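PDB 2NVA: arginine decarboxylase, A207R protein from Paramecium bursaria Chlorella virus 1, which decarboxylates arginine to agmatine with the help of pyridoxal 5'-phosphate, as a viral member of the ornithine decarboxylase-like family. Local coordinates for the interface of chains A and B. Residues are numbered along the deposited sequence; one frame, centred on the assembly and turned at random. Chains: chain A/B, arginine decarboxylase, A207R protein.

Contact 1: the interface of chains A and B. Residues chain A 269-271, 341; chain B 93-94, 96, 116, 120.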
# COMPACT_ATOMS: atom_id res chain seq x y z
N ILE A 269 -12.53 12.63 -12.49
CA ILE A 269 -12.85 13.71 -11.57
C ILE A 269 -12.08 15.00 -11.84
O ILE A 269 -12.46 16.05 -11.33
CB ILE A 269 -12.76 13.27 -10.07
CG1 ILE A 269 -11.33 12.91 -9.66
CG2 ILE A 269 -13.73 12.13 -9.77
CD1 ILE A 269 -10.50 14.11 -9.20
N GLY A 270 -11.00 14.90 -12.62
CA GLY A 270 -10.19 16.07 -12.97
C GLY A 270 -9.55 15.85 -14.34
O GLY A 270 -9.40 14.72 -14.80
N LYS A 271 -9.15 16.95 -14.97
CA LYS A 271 -8.66 16.87 -16.35
C LYS A 271 -7.73 18.04 -16.61
O LYS A 271 -7.94 19.13 -16.09
CB LYS A 271 -9.86 16.92 -17.32
CG LYS A 271 -9.51 16.76 -18.80
CD LYS A 271 -10.79 16.82 -19.67
CE LYS A 271 -10.43 16.81 -21.17
NZ LYS A 271 -11.66 16.79 -22.03
N ILE A 341 -14.73 15.23 -17.51
CA ILE A 341 -15.04 15.11 -16.09
C ILE A 341 -16.48 14.58 -15.94
O ILE A 341 -17.39 15.12 -16.55
CB ILE A 341 -14.83 16.45 -15.33
CG1 ILE A 341 -13.33 16.79 -15.33
CG2 ILE A 341 -15.38 16.36 -13.92
CD1 ILE A 341 -12.99 18.19 -14.78
N MET B 93 -6.55 18.80 -7.61
CA MET B 93 -7.59 18.03 -8.30
C MET B 93 -8.60 17.50 -7.29
O MET B 93 -8.33 16.53 -6.59
CB MET B 93 -6.96 16.86 -9.09
CG MET B 93 -6.15 17.32 -10.29
SD MET B 93 -7.23 17.92 -11.62
CE MET B 93 -6.05 18.62 -12.81
N LYS B 94 -9.75 18.16 -7.22
CA LYS B 94 -10.76 17.90 -6.19
C LYS B 94 -12.05 17.46 -6.85
O LYS B 94 -12.49 18.09 -7.82
CB LYS B 94 -11.01 19.19 -5.39
CG LYS B 94 -9.74 19.76 -4.71
CD LYS B 94 -9.90 21.25 -4.31
CE LYS B 94 -9.87 22.20 -5.51
NZ LYS B 94 -8.63 21.99 -6.35
N ILE B 96 -15.94 17.11 -7.67
CA ILE B 96 -17.06 18.03 -7.54
C ILE B 96 -17.74 17.84 -6.17
O ILE B 96 -18.04 18.81 -5.50
CB ILE B 96 -18.06 17.81 -8.69
CG1 ILE B 96 -17.45 18.34 -10.00
CG2 ILE B 96 -19.44 18.44 -8.38
CD1 ILE B 96 -18.16 17.82 -11.28
N PHE B 116 -9.74 23.26 -16.33
CA PHE B 116 -10.93 22.47 -15.96
C PHE B 116 -11.21 22.53 -14.47
O PHE B 116 -12.37 22.44 -14.05
CB PHE B 116 -10.78 21.01 -16.41
CG PHE B 116 -10.82 20.86 -17.89
CD1 PHE B 116 -12.03 20.85 -18.56
CD2 PHE B 116 -9.64 20.78 -18.62
CE1 PHE B 116 -12.08 20.74 -19.95
CE2 PHE B 116 -9.66 20.66 -20.01
CZ PHE B 116 -10.89 20.64 -20.68
N LYS B 120 -14.72 23.82 -12.60
CA LYS B 120 -15.38 23.18 -11.46
C LYS B 120 -15.63 24.19 -10.34
O LYS B 120 -16.73 24.24 -9.78
CB LYS B 120 -14.55 22.00 -10.92
CG LYS B 120 -14.73 20.69 -11.68
CD LYS B 120 -14.04 19.50 -10.98
CE LYS B 120 -12.57 19.46 -11.26
NZ LYS B 120 -11.85 18.48 -10.40
O HOH W 1 -15.19 15.76 -10.10
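The side chain of A:Lys271 lies flat along one face of the B:Phe116 ring. Its CG stands anti to the backbone N (chi1 -176°) and the chain runs on extended, which carries it along the face of the ring. CD sits above the ring centre, 4.0 Å from the centroid. The backbone carbonyl of A:Lys271 turns to the root of the same side chain, with O 3.4 Å from B:Phe116 CB. The CD1 methyl of A:Ile341 touches both B:Phe116 CB and B:Lys120 CE, 3.8 Å from the latter. Farther along the strand, B:Met93 SD touches A:Gly270 CA at 3.8 Å. This is the close-packed part. B:Lys120 bends at chi3 (-81°) and brings its ammonium NZ to A:Ile269 O at 2.7 Å, in the carbonyl plane. NZ also bonds B:Lys94 O, from above that carbonyl's plane. The looser side lies toward B:Ile96. There the CD1 methyl of B:Ile96 only grazes A:Ile341 CG2 at 4.1 Å, and a water links A:Ile269 O to B:Ile96 N at the start of helix 96-105. The patch ties strand 262-274 of one subunit to the barrel helices of the other and helps hold the dimer together.

Contact 2: the interface of chains A and B. Residues chain A 287, 357-359; chain B 287, 357-359.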
# COMPACT_ATOMS: atom_id res chain seq x y z
N TYR A 287 -2.77 3.61 -4.45
CA TYR A 287 -2.95 3.39 -3.00
C TYR A 287 -4.35 2.88 -2.66
O TYR A 287 -4.66 2.56 -1.50
CB TYR A 287 -2.67 4.69 -2.25
CG TYR A 287 -1.23 5.13 -2.33
CD1 TYR A 287 -0.25 4.50 -1.57
CD2 TYR A 287 -0.84 6.17 -3.18
CE1 TYR A 287 1.08 4.92 -1.63
CE2 TYR A 287 0.50 6.59 -3.25
CZ TYR A 287 1.44 5.96 -2.46
OH TYR A 287 2.76 6.37 -2.52
N LEU A 357 -5.73 -4.74 -1.08
CA LEU A 357 -4.57 -3.90 -0.83
C LEU A 357 -4.89 -2.40 -0.67
O LEU A 357 -4.00 -1.55 -0.76
CB LEU A 357 -3.52 -4.12 -1.91
CG LEU A 357 -2.70 -5.38 -1.63
CD1 LEU A 357 -2.31 -6.06 -2.91
CD2 LEU A 357 -1.48 -5.02 -0.81
N THR A 358 -6.15 -2.11 -0.42
CA THR A 358 -6.64 -0.73 -0.28
C THR A 358 -6.02 -0.04 0.94
O THR A 358 -5.89 -0.65 1.99
CB THR A 358 -8.20 -0.71 -0.20
OG1 THR A 358 -8.71 -1.29 -1.40
CG2 THR A 358 -8.71 0.72 -0.11
N THR A 359 -5.64 1.23 0.78
CA THR A 359 -5.30 2.09 1.92
C THR A 359 -6.22 3.30 1.98
O THR A 359 -6.91 3.61 1.00
CB THR A 359 -3.86 2.65 1.86
OG1 THR A 359 -3.79 3.71 0.91
CG2 THR A 359 -2.84 1.56 1.51
N TYR B 287 3.64 -3.83 3.89
CA TYR B 287 2.21 -3.58 3.67
C TYR B 287 1.49 -3.10 4.93
O TYR B 287 0.28 -2.80 4.91
CB TYR B 287 1.54 -4.85 3.14
CG TYR B 287 2.02 -5.25 1.76
CD1 TYR B 287 1.55 -4.60 0.62
CD2 TYR B 287 2.91 -6.32 1.59
CE1 TYR B 287 1.97 -4.98 -0.66
CE2 TYR B 287 3.34 -6.71 0.30
CZ TYR B 287 2.85 -6.03 -0.81
OH TYR B 287 3.26 -6.41 -2.09
N LEU B 357 -0.54 4.50 5.91
CA LEU B 357 -0.44 3.68 4.71
C LEU B 357 -0.61 2.17 4.96
O LEU B 357 -0.27 1.34 4.10
CB LEU B 357 0.87 3.99 3.99
CG LEU B 357 0.81 5.23 3.09
CD1 LEU B 357 2.17 5.88 2.95
CD2 LEU B 357 0.27 4.81 1.75
N THR B 358 -1.14 1.83 6.12
CA THR B 358 -1.42 0.45 6.49
C THR B 358 -2.45 -0.21 5.56
O THR B 358 -3.40 0.44 5.13
CB THR B 358 -1.98 0.40 7.93
OG1 THR B 358 -1.02 1.01 8.81
CG2 THR B 358 -2.20 -1.04 8.36
N THR B 359 -2.23 -1.48 5.22
CA THR B 359 -3.24 -2.32 4.55
C THR B 359 -3.52 -3.53 5.44
O THR B 359 -2.73 -3.83 6.34
CB THR B 359 -2.77 -2.89 3.18
OG1 THR B 359 -1.83 -3.95 3.39
CG2 THR B 359 -2.13 -1.81 2.29
O HOH W 2 -6.37 -0.20 4.78
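A:Thr359 and B:Thr359 meet methyl to methyl at the centre of a two-fold patch, with CG2 to CG2 at 3.5 Å. Each CG2 stands anti to its own carbonyl carbon, beside the backbone N. That leaves OG1 between N and the carbonyl carbon (chi1 76° in chain A), turned back into its own subunit. Each methyl also rests against a backbone carbonyl of the partner: A:Thr359 CG2 lies 3.7 Å from B:Leu357 O.

On both sides of this centre a leucine meets a tyrosine. One methyl branch, A:Leu357 CD2, touches the ring bond between CD1 and CE1 of B:Tyr287, 3.4 Å from CD1. The methyl comes in obliquely at the rim of the ring, on one side of its plane. The twin pair, B:Leu357 and A:Tyr287, repeats this with the chains exchanged. No direct hydrogen bond crosses the patch, so the direct contact here is mainly between carbon atoms. Tyr287 belongs to the pocket of the agmatine-cofactor adduct PL2, and the contact therefore borders the active site.

Farther out, the polar groups of the threonines bond within their own chain or to water. A:Thr359 OG1 donates to A:Tyr287 O, tilted 26° from the carbonyl plane, and so joins the two segments of one subunit. At the rim a water near the axis bridges the subunits, 2.9 Å from A:Thr358 O and 3.1 Å from B:Thr358 O.

Contact 3: the interface of chains A and B. Residues chain A 93, 113-114, 147-151; chain B 271-272, 274, 281.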
# COMPACT_ATOMS: atom_id res chain seq x y z
N MET A 93 5.89 -18.98 8.22
CA MET A 93 6.26 -18.21 9.43
C MET A 93 5.00 -17.72 10.14
O MET A 93 4.37 -16.75 9.72
CB MET A 93 7.17 -17.03 9.06
CG MET A 93 8.52 -17.47 8.53
SD MET A 93 9.55 -18.11 9.87
CE MET A 93 11.03 -18.60 8.98
N ASP A 113 9.63 -24.05 6.70
CA ASP A 113 10.89 -24.07 5.96
C ASP A 113 12.11 -23.80 6.86
O ASP A 113 13.20 -23.54 6.36
CB ASP A 113 10.86 -23.11 4.76
CG ASP A 113 10.67 -21.63 5.17
OD1 ASP A 113 10.98 -21.25 6.33
OD2 ASP A 113 10.20 -20.85 4.30
N SER A 114 11.91 -23.88 8.18
CA SER A 114 12.98 -23.60 9.14
C SER A 114 12.90 -24.48 10.39
O SER A 114 11.82 -24.96 10.76
CB SER A 114 12.93 -22.13 9.57
OG SER A 114 11.74 -21.84 10.29
N ASN A 147 13.62 -15.89 -2.52
CA ASN A 147 14.56 -15.43 -1.49
C ASN A 147 14.01 -15.59 -0.07
O ASN A 147 14.72 -16.03 0.84
CB ASN A 147 14.90 -13.99 -1.71
CG ASN A 147 16.30 -13.81 -2.26
OD1 ASN A 147 17.21 -14.61 -1.99
ND2 ASN A 147 16.50 -12.73 -3.00
N LYS A 148 12.73 -15.28 0.09
CA LYS A 148 12.13 -15.15 1.40
C LYS A 148 11.59 -16.47 1.97
O LYS A 148 11.61 -16.68 3.18
CB LYS A 148 11.02 -14.11 1.32
CG LYS A 148 10.28 -13.79 2.61
CD LYS A 148 9.42 -12.52 2.39
CE LYS A 148 8.60 -12.20 3.63
NZ LYS A 148 7.65 -11.09 3.42
N PHE A 149 11.10 -17.34 1.09
CA PHE A 149 10.43 -18.57 1.52
C PHE A 149 10.97 -19.81 0.84
O PHE A 149 11.38 -19.76 -0.32
CB PHE A 149 8.93 -18.47 1.24
CG PHE A 149 8.23 -17.40 2.04
CD1 PHE A 149 8.11 -17.52 3.42
CD2 PHE A 149 7.71 -16.27 1.42
CE1 PHE A 149 7.47 -16.55 4.17
CE2 PHE A 149 7.07 -15.30 2.16
CZ PHE A 149 6.94 -15.44 3.54
N GLY A 150 10.93 -20.94 1.56
CA GLY A 150 11.27 -22.23 0.99
C GLY A 150 12.66 -22.68 1.37
O GLY A 150 13.61 -21.89 1.37
N ALA A 151 12.78 -23.97 1.69
CA ALA A 151 14.06 -24.57 2.06
C ALA A 151 14.92 -24.82 0.82
O ALA A 151 14.41 -25.22 -0.23
CB ALA A 151 13.82 -25.87 2.80
N LYS B 271 12.23 -17.09 12.63
CA LYS B 271 13.69 -17.04 12.53
C LYS B 271 14.18 -18.21 11.69
O LYS B 271 13.58 -19.29 11.71
CB LYS B 271 14.29 -17.11 13.94
CG LYS B 271 15.82 -16.91 14.00
CD LYS B 271 16.31 -16.96 15.46
CE LYS B 271 17.85 -16.93 15.52
NZ LYS B 271 18.33 -17.02 16.94
N ARG B 272 15.26 -17.99 10.94
CA ARG B 272 15.86 -19.01 10.11
C ARG B 272 17.32 -18.60 10.03
O ARG B 272 17.62 -17.45 9.68
CB ARG B 272 15.20 -18.97 8.72
CG ARG B 272 15.46 -20.18 7.82
CD ARG B 272 14.52 -20.14 6.62
NE ARG B 272 14.62 -18.86 5.92
CZ ARG B 272 13.60 -18.23 5.33
NH1 ARG B 272 12.37 -18.76 5.31
NH2 ARG B 272 13.82 -17.08 4.72
N ARG B 274 20.86 -19.61 8.18
CA ARG B 274 21.37 -20.42 7.10
C ARG B 274 22.74 -19.92 6.71
O ARG B 274 22.89 -18.76 6.33
CB ARG B 274 20.42 -20.38 5.89
CG ARG B 274 19.10 -21.10 6.17
CD ARG B 274 18.27 -21.32 4.90
NE ARG B 274 17.67 -20.11 4.38
CZ ARG B 274 16.69 -20.10 3.48
NH1 ARG B 274 16.16 -21.24 3.04
NH2 ARG B 274 16.22 -18.95 3.05
N PHE B 281 11.60 -12.76 10.91
CA PHE B 281 10.30 -12.33 10.45
C PHE B 281 9.62 -11.60 11.60
O PHE B 281 9.64 -12.07 12.74
CB PHE B 281 9.48 -13.53 10.01
CG PHE B 281 9.92 -14.10 8.69
CD1 PHE B 281 9.17 -13.87 7.55
CD2 PHE B 281 11.11 -14.82 8.58
CE1 PHE B 281 9.56 -14.36 6.33
CE2 PHE B 281 11.54 -15.31 7.35
CZ PHE B 281 10.77 -15.08 6.22
O HOH W 3 14.30 -19.21 0.55
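B:Arg272 reaches into chain A and forms the salt bridge of the contact. Its NH1 meets the carboxylate of A:Asp113, 3.0 Å from OD1. The oxygen lies in the guanidinium plane, but the nitrogen meets it from above the carboxylate plane; the two planes are 69° apart. A bend at chi3 (54°) directs the group this way. A:Asp113 is steadied by the backbone N of A:Gly150, which donates to OD2 at 2.8 Å in an almost straight bond.

Further hydrogen bonds from the guanidinium groups go to backbone carbonyls. B:Arg272 NH2 donates to A:Lys148 O at 2.7 Å, from above the carbonyl plane. B:Arg274 NH1 donates to A:Gly150 O at 3.1 Å, and its NH2 reaches the same oxygen through a water. The two arginines overlap, with B:Arg272 NE over one face of the B:Arg274 guanidinium, toward its rim.

Apolar contacts gather on B:Phe281. A:Met93 CG sits over its ring centre, 3.6 Å from the centroid. At the ring's CE1 corner A:Lys148 CE and A:Phe149 CE1 approach, the latter at 3.7 Å. The A:Lys148 carbonyl oxygen lies at the ring edge, in plane.

In the fold, neighbouring strands 262-274 and 277-282 of chain B face loops of the chain A barrel around A:Met93, A:Asp113 and A:Asn147 to A:Ala151.

The C-alpha centres of contacts 1 and 3 are each about 25 Å from that of contact 2, which lies on the two-fold axis. Contacts 1 and 3 are about 48 Å apart, on opposite flanks of the dimer. They sample related regions with the chains exchanged: Met93 and Lys271 occur in both, and strand 262-274 supplies one side each time. Every flank thus combines the interactions of both contacts. Charged and polar bonds lie on the flanks, whereas the centre is joined by carbon contacts and water. Together they fasten the subunits at three places, with Tyr287 linking the central one to the ligand pocket.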